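Long-range contacts in nicotinate phosphoribosyltransferase (Saccharomyces cerevisiae, PDB 1VLP), which catalyses the ATP-dependent formation of nicotinate ribonucleotide from nicotinate and phosphoribosyl diphosphate, the first step from nicotinic acid to NAD: residues S149-A154 against E384-V389; W163-Q168 against N371-K376. All coordinates share one frame; numbering follows the deposited sequence. Where two conformers were deposited one is given.

Interaction 1: residues S149-A154 against E384-V389; sequences SLISEA and EPLNIV
Ile151 meets Leu386 and Ile388 where helix 144-159 packs against the start of strand 388-395, an example of alpha/beta packing on the antiparallel sheet of this type II phosphoribosyltransferase. The joint is small and wholly buried, and one methyl, CG2 of Ile151, serves both partners. Lying anti to its own backbone N, it meets CD1 of Ile388 at 3.6 Å. The torsions of Ile388 put its methyl there: CG1 stands in the crowded position between backbone N and carbonyl carbon (chi1 49°), and chi2 is extended. Ile388 CD1 also lies 3.8 Å from Ile151 CB, and it reaches the helix backbone at Ser152 N. Leu386 approaches differently. Its chain runs at about a right angle to that of Ile151, with CG anti to the backbone N (chi1 -169°), and its CD2 methyl touches Ile151 CG2 at 4.0 Å while lying near Ser152 CA. Tyr48 of strand 43-50 packs on both isoleucines, so the neighbouring strand joins the same apolar layer.

A polar link runs beside the methyls. Ser152 OG is hydrogen-bonded to Arg194 O and also accepts a bond from a water at 2.7 Å; the same water takes the N-H of Leu386, its oxygen 2.9 Å from Leu386 N.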
# COMPACT_ATOMS: atom_id res chain seq x y z
N SER A 149 10.05 -4.00 0.74
CA SER A 149 10.13 -5.48 0.50
C SER A 149 11.57 -5.97 0.63
O SER A 149 11.85 -7.00 1.27
CB SER A 149 9.58 -5.88 -0.87
OG SER A 149 8.19 -5.54 -1.00
N LEU A 150 12.50 -5.17 0.11
CA LEU A 150 13.91 -5.52 0.23
C LEU A 150 14.49 -5.43 1.65
O LEU A 150 15.27 -6.31 2.09
CB LEU A 150 14.76 -4.68 -0.71
CG LEU A 150 14.76 -5.14 -2.19
CD1 LEU A 150 15.38 -4.01 -3.06
CD2 LEU A 150 15.41 -6.50 -2.42
N ILE A 151 14.13 -4.35 2.35
CA ILE A 151 14.63 -4.10 3.71
C ILE A 151 14.12 -5.22 4.63
O ILE A 151 14.90 -5.81 5.42
CB ILE A 151 14.22 -2.70 4.21
CG1 ILE A 151 14.91 -1.61 3.37
CG2 ILE A 151 14.58 -2.49 5.64
CD1 ILE A 151 14.26 -0.29 3.48
N SER A 152 12.83 -5.55 4.53
CA SER A 152 12.27 -6.67 5.32
C SER A 152 13.01 -7.97 4.99
O SER A 152 13.45 -8.69 5.89
CB SER A 152 10.78 -6.82 5.02
OG SER A 152 10.13 -7.73 5.85
N GLU A 153 13.14 -8.27 3.69
CA GLU A 153 13.85 -9.49 3.29
C GLU A 153 15.29 -9.56 3.84
O GLU A 153 15.69 -10.57 4.37
CB GLU A 153 13.77 -9.68 1.78
CG GLU A 153 14.50 -10.94 1.34
CD GLU A 153 13.89 -11.65 0.14
OE1 GLU A 153 12.81 -11.27 -0.38
OE2 GLU A 153 14.53 -12.63 -0.29
N ALA A 154 16.02 -8.45 3.76
CA ALA A 154 17.39 -8.30 4.31
C ALA A 154 17.43 -8.64 5.81
O ALA A 154 18.26 -9.42 6.26
CB ALA A 154 17.91 -6.90 4.06
N GLU A 384 8.65 -11.38 15.49
CA GLU A 384 8.09 -10.09 15.21
C GLU A 384 8.51 -9.55 13.83
O GLU A 384 9.68 -9.58 13.53
CB GLU A 384 8.53 -9.13 16.28
CG GLU A 384 8.02 -9.53 17.65
CD GLU A 384 6.61 -9.04 17.92
OE1 GLU A 384 5.81 -8.89 16.96
OE2 GLU A 384 6.31 -8.82 19.11
N PRO A 385 7.56 -9.04 13.03
CA PRO A 385 7.94 -8.28 11.80
C PRO A 385 8.64 -6.97 12.07
O PRO A 385 8.55 -6.39 13.17
CB PRO A 385 6.59 -7.95 11.14
CG PRO A 385 5.65 -8.90 11.68
CD PRO A 385 6.10 -9.10 13.13
N LEU A 386 9.36 -6.51 11.07
CA LEU A 386 9.97 -5.19 11.09
C LEU A 386 8.88 -4.19 10.72
O LEU A 386 8.28 -4.34 9.65
CB LEU A 386 11.10 -5.18 10.05
CG LEU A 386 12.08 -4.05 10.02
CD1 LEU A 386 12.84 -3.96 11.35
CD2 LEU A 386 13.03 -4.27 8.83
N ASN A 387 8.62 -3.22 11.60
CA ASN A 387 7.60 -2.17 11.40
C ASN A 387 8.26 -0.95 10.76
O ASN A 387 8.60 0.03 11.48
CB ASN A 387 6.99 -1.79 12.74
CG ASN A 387 5.82 -0.75 12.64
OD1 ASN A 387 5.47 -0.25 11.56
ND2 ASN A 387 5.25 -0.42 13.80
N ILE A 388 8.42 -1.03 9.45
CA ILE A 388 9.05 0.04 8.67
C ILE A 388 8.06 0.66 7.67
O ILE A 388 7.15 0.00 7.14
CB ILE A 388 10.30 -0.45 7.92
CG1 ILE A 388 9.99 -1.76 7.14
CG2 ILE A 388 11.44 -0.65 8.95
CD1 ILE A 388 11.05 -2.25 6.20
N VAL A 389 8.30 1.93 7.39
CA VAL A 389 7.53 2.68 6.39
C VAL A 389 8.44 3.58 5.59
O VAL A 389 9.55 3.84 6.02
CB VAL A 389 6.45 3.55 7.04
CG1 VAL A 389 5.48 2.67 7.82
CG2 VAL A 389 7.03 4.62 7.90
O HOH W 1 9.02 -7.03 8.20

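Interaction 2: residues W163-Q168 against N371-K376; sequences WDYENQ and NDFRKK
Trp163 and Lys376 bring the two backbones to 4.5 Å between their CA atoms, where a loop ending in a type II turn, Tyr165 to Gln168, passes the short, weakly bonded strand 373-374. A water that accepts from Asp164 N also lies within bonding distance of Arg374 O. Asp164 OD1 accepts from Glu166 N, an Asx turn leading into the type II turn. The Gln168 chain bends at chi2 (-61°), which brings CD against the Phe373 ring, and the amide lies stacked on one face, the planes 12° apart, with NE2 3.3 Å above the ring plane and over its centre. From there NE2 donates an almost straight bond to Asp372 O (3.0 Å, 177°), which helps hold the amide flat. Gln168 OE1 accepts a hydrogen bond from a second water, which in turn accepts one from Asp372 N. An alanine in place of Gln168 would probably cost Asp372 O one of its amide donors, leave this water without that acceptor and open a gap over the Phe373 face. Asp164 O sits in the ring plane at the edge, 3.3 Å from Phe373 CE2. Trp163 approaches obliquely, its CE3 3.5 Å from Phe373 CE2. Farther out, Asp164 OD2 lies against the alkyl chain of Lys376.

Strand 373-374 pairs with 382-383, helix 168-181 offers Gln171 to Asp372 O and Lys175 to the Asp372 carboxylate, and Ala199 of helix 197-213 packs on Phe373.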
# COMPACT_ATOMS: atom_id res chain seq x y z
N TRP A 163 13.58 -18.62 12.39
CA TRP A 163 12.29 -18.80 11.76
C TRP A 163 12.55 -19.70 10.57
O TRP A 163 13.69 -19.86 10.15
CB TRP A 163 11.69 -17.47 11.29
CG TRP A 163 12.49 -16.73 10.23
CD1 TRP A 163 13.52 -15.86 10.44
CD2 TRP A 163 12.33 -16.81 8.81
NE1 TRP A 163 14.00 -15.41 9.24
CE2 TRP A 163 13.31 -15.99 8.22
CE3 TRP A 163 11.43 -17.51 7.97
CZ2 TRP A 163 13.43 -15.82 6.85
CZ3 TRP A 163 11.53 -17.34 6.61
CH2 TRP A 163 12.54 -16.50 6.05
N ASP A 164 11.50 -20.26 10.01
CA ASP A 164 11.62 -21.00 8.77
C ASP A 164 10.26 -20.99 8.04
O ASP A 164 9.32 -20.29 8.46
CB ASP A 164 12.09 -22.45 9.02
CG ASP A 164 11.11 -23.26 9.86
OD1 ASP A 164 9.88 -23.01 9.81
OD2 ASP A 164 11.58 -24.16 10.59
N TYR A 165 10.17 -21.72 6.94
CA TYR A 165 8.97 -21.65 6.08
C TYR A 165 7.96 -22.74 6.33
O TYR A 165 6.94 -22.80 5.64
CB TYR A 165 9.37 -21.67 4.60
CG TYR A 165 10.07 -20.45 4.10
CD1 TYR A 165 9.37 -19.33 3.73
CD2 TYR A 165 11.46 -20.43 3.93
CE1 TYR A 165 9.99 -18.19 3.26
CE2 TYR A 165 12.10 -19.28 3.43
CZ TYR A 165 11.35 -18.17 3.09
OH TYR A 165 11.91 -17.03 2.61
N GLU A 166 8.18 -23.57 7.34
CA GLU A 166 7.32 -24.70 7.60
C GLU A 166 5.91 -24.22 7.85
O GLU A 166 5.70 -23.25 8.57
CB GLU A 166 7.81 -25.50 8.80
CG GLU A 166 9.17 -26.17 8.52
CD GLU A 166 9.13 -27.13 7.31
OE1 GLU A 166 8.43 -28.17 7.39
OE2 GLU A 166 9.80 -26.81 6.29
N ASN A 167 4.99 -24.89 7.17
CA ASN A 167 3.55 -24.67 7.31
C ASN A 167 3.02 -23.31 6.81
O ASN A 167 1.85 -23.00 7.08
CB ASN A 167 3.11 -24.90 8.75
CG ASN A 167 3.35 -26.34 9.21
OD1 ASN A 167 2.85 -27.29 8.58
ND2 ASN A 167 4.14 -26.51 10.27
N GLN A 168 3.85 -22.52 6.12
CA GLN A 168 3.40 -21.20 5.58
C GLN A 168 2.27 -21.39 4.57
O GLN A 168 1.19 -20.76 4.64
CB GLN A 168 4.56 -20.44 4.95
CG GLN A 168 5.46 -19.75 5.98
CD GLN A 168 4.69 -18.73 6.80
OE1 GLN A 168 3.95 -17.95 6.20
NE2 GLN A 168 4.88 -18.70 8.15
N ASN A 371 3.68 -12.03 6.63
CA ASN A 371 4.63 -11.96 7.72
C ASN A 371 4.06 -12.42 9.06
O ASN A 371 4.11 -11.71 10.06
CB ASN A 371 5.33 -10.56 7.78
CG ASN A 371 6.75 -10.63 8.29
OD1 ASN A 371 7.08 -11.53 9.04
ND2 ASN A 371 7.55 -9.63 7.97
N ASP A 372 3.56 -13.67 9.05
CA ASP A 372 3.00 -14.35 10.20
C ASP A 372 3.83 -15.62 10.46
O ASP A 372 3.54 -16.68 9.91
CB ASP A 372 1.51 -14.70 9.95
CG ASP A 372 0.85 -15.35 11.17
OD1 ASP A 372 1.48 -15.36 12.24
OD2 ASP A 372 -0.29 -15.86 11.08
N PHE A 373 4.88 -15.46 11.27
CA PHE A 373 5.90 -16.49 11.56
C PHE A 373 6.06 -16.65 13.05
O PHE A 373 5.90 -15.68 13.84
CB PHE A 373 7.23 -16.10 10.94
CG PHE A 373 7.27 -16.23 9.46
CD1 PHE A 373 6.69 -15.28 8.64
CD2 PHE A 373 7.88 -17.33 8.86
CE1 PHE A 373 6.74 -15.41 7.27
CE2 PHE A 373 7.93 -17.47 7.49
CZ PHE A 373 7.35 -16.53 6.69
N ARG A 374 6.34 -17.88 13.47
CA ARG A 374 6.77 -18.18 14.83
C ARG A 374 8.26 -18.38 14.84
O ARG A 374 8.90 -18.54 13.80
CB ARG A 374 6.14 -19.48 15.34
CG ARG A 374 4.65 -19.50 15.46
CD ARG A 374 4.11 -18.52 16.47
NE ARG A 374 2.64 -18.61 16.47
CZ ARG A 374 1.94 -19.58 17.05
NH1 ARG A 374 2.55 -20.56 17.72
NH2 ARG A 374 0.61 -19.59 16.98
N LYS A 375 8.86 -18.33 16.02
CA LYS A 375 10.28 -18.58 16.15
C LYS A 375 10.50 -20.07 15.94
O LYS A 375 9.67 -20.88 16.35
CB LYS A 375 10.81 -18.12 17.53
CG LYS A 375 10.79 -16.61 17.69
CD LYS A 375 11.49 -16.13 18.94
CE LYS A 375 11.59 -14.59 18.94
NZ LYS A 375 12.59 -14.07 17.90
N LYS A 376 11.62 -20.39 15.32
CA LYS A 376 12.00 -21.80 15.12
C LYS A 376 12.42 -22.36 16.48
O LYS A 376 12.05 -23.49 16.83
CB LYS A 376 13.10 -21.93 14.08
CG LYS A 376 13.44 -23.39 13.84
CD LYS A 376 14.37 -23.64 12.68
CE LYS A 376 14.48 -25.16 12.41
NZ LYS A 376 13.94 -26.03 13.53
O HOH W 2 9.06 -19.85 11.48
O HOH W 3 3.41 -15.20 6.72

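How the interactions relate
From the N terminus, the chain first supplies 149-154, in helix 144-159, and then the loop 163-168 that leads into helix 168-181. More than 200 residues follow, including all six strands of the parallel sheet, before 371-376 returns to close interaction 2. The chain then passes through strand 382-383, and directly afterwards the segment 384-389 closes interaction 1, so the smaller loop lies within the larger. Interaction 1 ties helix 144-159 to the antiparallel sheet; interaction 2 ties the approach to helix 168-181 to the short hairpin. Their centres are about 15 Å apart, yet they touch, with Pro385 CG 3.6 Å from Asn371 O.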